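Local coordinates for uroporphyrinogen-III C-methyltransferase (Pseudomonas denitrificans, PDB 1S4D), which catalyses the two successive S-adenosyl-L-methionine-dependent methylations, at C-2 and C-7, that convert uroporphyrinogen III to precorrin-2 for cobalamin and siroheme synthesis, at residues Lys77-Ser82 with Leu116-Val121. Residues are numbered along the deposited sequence; the frame is centred on the assembly and turned at random. Where two conformers were deposited one is given.
Sequences KQRDIS and LVEHQV
Arg79 NH1 donates to Glu118 OE2 over 2.8 Å, the shorter arm of a two-pronged, end-on salt bridge; the other arm runs from Arg79 NH2 to Glu118 OE1 at 2.9 Å. Both N-H...O angles are close to straight (164° and 167°), and each carboxylate oxygen is met on its syn side. Guanidinium and carboxylate planes lie 16° apart, so the two flat groups join edge to edge, and two bonds, one to each oxygen, would hold the carboxylate from turning about its CG-CD bond and keep the two groups nearly in one plane. The side chains arrive from opposite directions. That of Glu118 leaves with CG anti to the backbone N and continues extended, whereas that of Arg79 bends at chi2, which carries its guanidinium across the gap between the helices.

His119 flanks this pair. Its NE2 lies 3.7 Å from Arg79 NH1, which sits at the imidazole edge, near the ring plane, and 3.1 Å from Glu118 OE2. Gln120, with positive phi, is the C' residue of a Schellman motif: Val121 N bonds Leu116 O at 3.0 Å and Gln120 N bonds Val117 O, ending the helix just where Glu118 and His119 face Arg79. Deeper in, the link is sparse, with Leu116 CD1 4.5 Å from Ser82 O. On the Ser82 side, Gln78 NE2 donates to Ser82 OG within its own helix, and its bond to Glu112 is a second polar link to helix 109-118.

The contact therefore joins the first turn of helix 78-90 to the C-terminal end of helix 109-118, away from the S-adenosyl-L-homocysteine site. His119 also packs on Leu83 and Val86 of helix 78-90, while Leu116 reaches Val17 and Leu19, so the end of helix 109-118 packs on the parallel sheet through strand 16-21.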
loop_
_atom_site.group_PDB
_atom_site.type_symbol
_atom_site.label_atom_id
_atom_site.label_comp_id
_atom_site.label_asym_id
_atom_site.label_seq_id
_atom_site.Cartn_x
_atom_site.Cartn_y
_atom_site.Cartn_z
ATOM N N LYS B 77 21.345 -4.941 -14.789
ATOM C CA LYS B 77 19.974 -4.742 -15.244
ATOM C C LYS B 77 19.086 -5.669 -14.412
ATOM O O LYS B 77 19.573 -6.615 -13.784
ATOM C CB LYS B 77 19.811 -4.975 -16.766
ATOM C CG LYS B 77 18.332 -4.855 -17.320
ATOM C CD LYS B 77 17.971 -3.421 -17.809
ATOM C CE LYS B 77 16.807 -2.811 -17.043
ATOM N NZ LYS B 77 17.266 -2.385 -15.700
ATOM N N GLN B 78 17.791 -5.370 -14.394
ATOM C CA GLN B 78 16.803 -6.148 -13.668
ATOM C C GLN B 78 16.900 -7.633 -13.976
ATOM O O GLN B 78 16.793 -8.455 -13.081
ATOM C CB GLN B 78 15.400 -5.624 -14.002
ATOM C CG GLN B 78 14.255 -6.311 -13.272
ATOM C CD GLN B 78 14.522 -6.439 -11.792
ATOM O OE1 GLN B 78 14.803 -5.446 -11.135
ATOM N NE2 GLN B 78 14.456 -7.659 -11.271
ATOM N N ARG B 79 17.112 -7.957 -15.249
ATOM C CA ARG B 79 17.188 -9.338 -15.723
ATOM C C ARG B 79 18.301 -10.104 -15.000
ATOM O O ARG B 79 18.150 -11.292 -14.697
ATOM C CB ARG B 79 17.382 -9.366 -17.254
ATOM C CG ARG B 79 17.478 -10.763 -17.887
ATOM C CD ARG B 79 16.135 -11.418 -18.238
ATOM N NE ARG B 79 16.307 -12.694 -18.945
ATOM C CZ ARG B 79 15.362 -13.643 -19.059
ATOM N NH1 ARG B 79 15.624 -14.773 -19.720
ATOM N NH2 ARG B 79 14.156 -13.468 -18.509
ATOM N N ASP B 80 19.409 -9.408 -14.722
ATOM C CA ASP B 80 20.548 -10.009 -14.055
ATOM C C ASP B 80 20.148 -10.419 -12.658
ATOM O O ASP B 80 20.481 -11.506 -12.220
ATOM C CB ASP B 80 21.741 -9.043 -14.006
ATOM C CG ASP B 80 22.518 -8.995 -15.313
ATOM O OD1 ASP B 80 23.324 -8.044 -15.497
ATOM O OD2 ASP B 80 22.382 -9.854 -16.210
ATOM N N ILE B 81 19.432 -9.544 -11.962
ATOM C CA ILE B 81 18.957 -9.844 -10.621
ATOM C C ILE B 81 17.971 -11.012 -10.637
ATOM O O ILE B 81 17.972 -11.851 -9.735
ATOM C CB ILE B 81 18.316 -8.598 -9.989
ATOM C CG1 ILE B 81 19.381 -7.520 -9.773
ATOM C CG2 ILE B 81 17.582 -8.950 -8.669
ATOM C CD1 ILE B 81 18.800 -6.158 -9.476
ATOM N N SER B 82 17.139 -11.060 -11.667
ATOM C CA SER B 82 16.131 -12.096 -11.778
ATOM C C SER B 82 16.767 -13.447 -12.065
ATOM O O SER B 82 16.359 -14.458 -11.488
ATOM C CB SER B 82 15.107 -11.754 -12.855
ATOM O OG SER B 82 14.364 -10.608 -12.501
ATOM N N LEU B 116 10.857 -15.689 -12.876
ATOM C CA LEU B 116 10.698 -16.918 -12.091
ATOM C C LEU B 116 9.814 -17.967 -12.834
ATOM O O LEU B 116 10.225 -19.113 -13.024
ATOM C CB LEU B 116 10.184 -16.602 -10.685
ATOM C CG LEU B 116 11.157 -16.328 -9.511
ATOM C CD1 LEU B 116 12.646 -16.357 -9.851
ATOM C CD2 LEU B 116 10.831 -15.043 -8.771
ATOM N N VAL B 117 8.635 -17.556 -13.298
ATOM C CA VAL B 117 7.742 -18.459 -14.007
ATOM C C VAL B 117 8.389 -19.083 -15.265
ATOM O O VAL B 117 8.378 -20.306 -15.435
ATOM C CB VAL B 117 6.409 -17.776 -14.345
ATOM C CG1 VAL B 117 5.597 -18.645 -15.281
ATOM C CG2 VAL B 117 5.637 -17.497 -13.072
ATOM N N GLU B 118 8.963 -18.233 -16.117
ATOM C CA GLU B 118 9.684 -18.635 -17.318
ATOM C C GLU B 118 10.673 -19.786 -17.064
ATOM O O GLU B 118 10.830 -20.675 -17.901
ATOM C CB GLU B 118 10.402 -17.393 -17.878
ATOM C CG GLU B 118 11.395 -17.566 -19.029
ATOM C CD GLU B 118 12.240 -16.307 -19.219
ATOM O OE1 GLU B 118 11.808 -15.212 -18.770
ATOM O OE2 GLU B 118 13.348 -16.389 -19.794
ATOM N N HIS B 119 11.324 -19.773 -15.905
ATOM C CA HIS B 119 12.352 -20.763 -15.590
ATOM C C HIS B 119 11.861 -21.813 -14.603
ATOM O O HIS B 119 12.675 -22.514 -13.988
ATOM C CB HIS B 119 13.612 -20.092 -15.047
ATOM C CG HIS B 119 14.194 -19.059 -15.959
ATOM N ND1 HIS B 119 15.261 -19.319 -16.794
ATOM C CD2 HIS B 119 13.867 -17.760 -16.158
ATOM C CE1 HIS B 119 15.560 -18.230 -17.477
ATOM N NE2 HIS B 119 14.731 -17.267 -17.107
ATOM N N GLN B 120 10.533 -21.909 -14.457
ATOM C CA GLN B 120 9.886 -22.994 -13.688
ATOM C C GLN B 120 10.186 -22.936 -12.174
ATOM O O GLN B 120 10.262 -23.967 -11.502
ATOM C CB GLN B 120 10.248 -24.377 -14.254
ATOM C CG GLN B 120 9.980 -24.557 -15.730
ATOM C CD GLN B 120 8.543 -24.874 -15.992
ATOM O OE1 GLN B 120 7.735 -23.966 -16.163
ATOM N NE2 GLN B 120 8.206 -26.162 -16.010
ATOM N N VAL B 121 10.350 -21.735 -11.629
ATOM C CA VAL B 121 10.629 -21.608 -10.201
ATOM C C VAL B 121 9.366 -21.133 -9.476
ATOM O O VAL B 121 8.822 -20.091 -9.826
ATOM C CB VAL B 121 11.811 -20.644 -9.961
ATOM C CG1 VAL B 121 12.023 -20.380 -8.489
ATOM C CG2 VAL B 121 13.074 -21.194 -10.582
#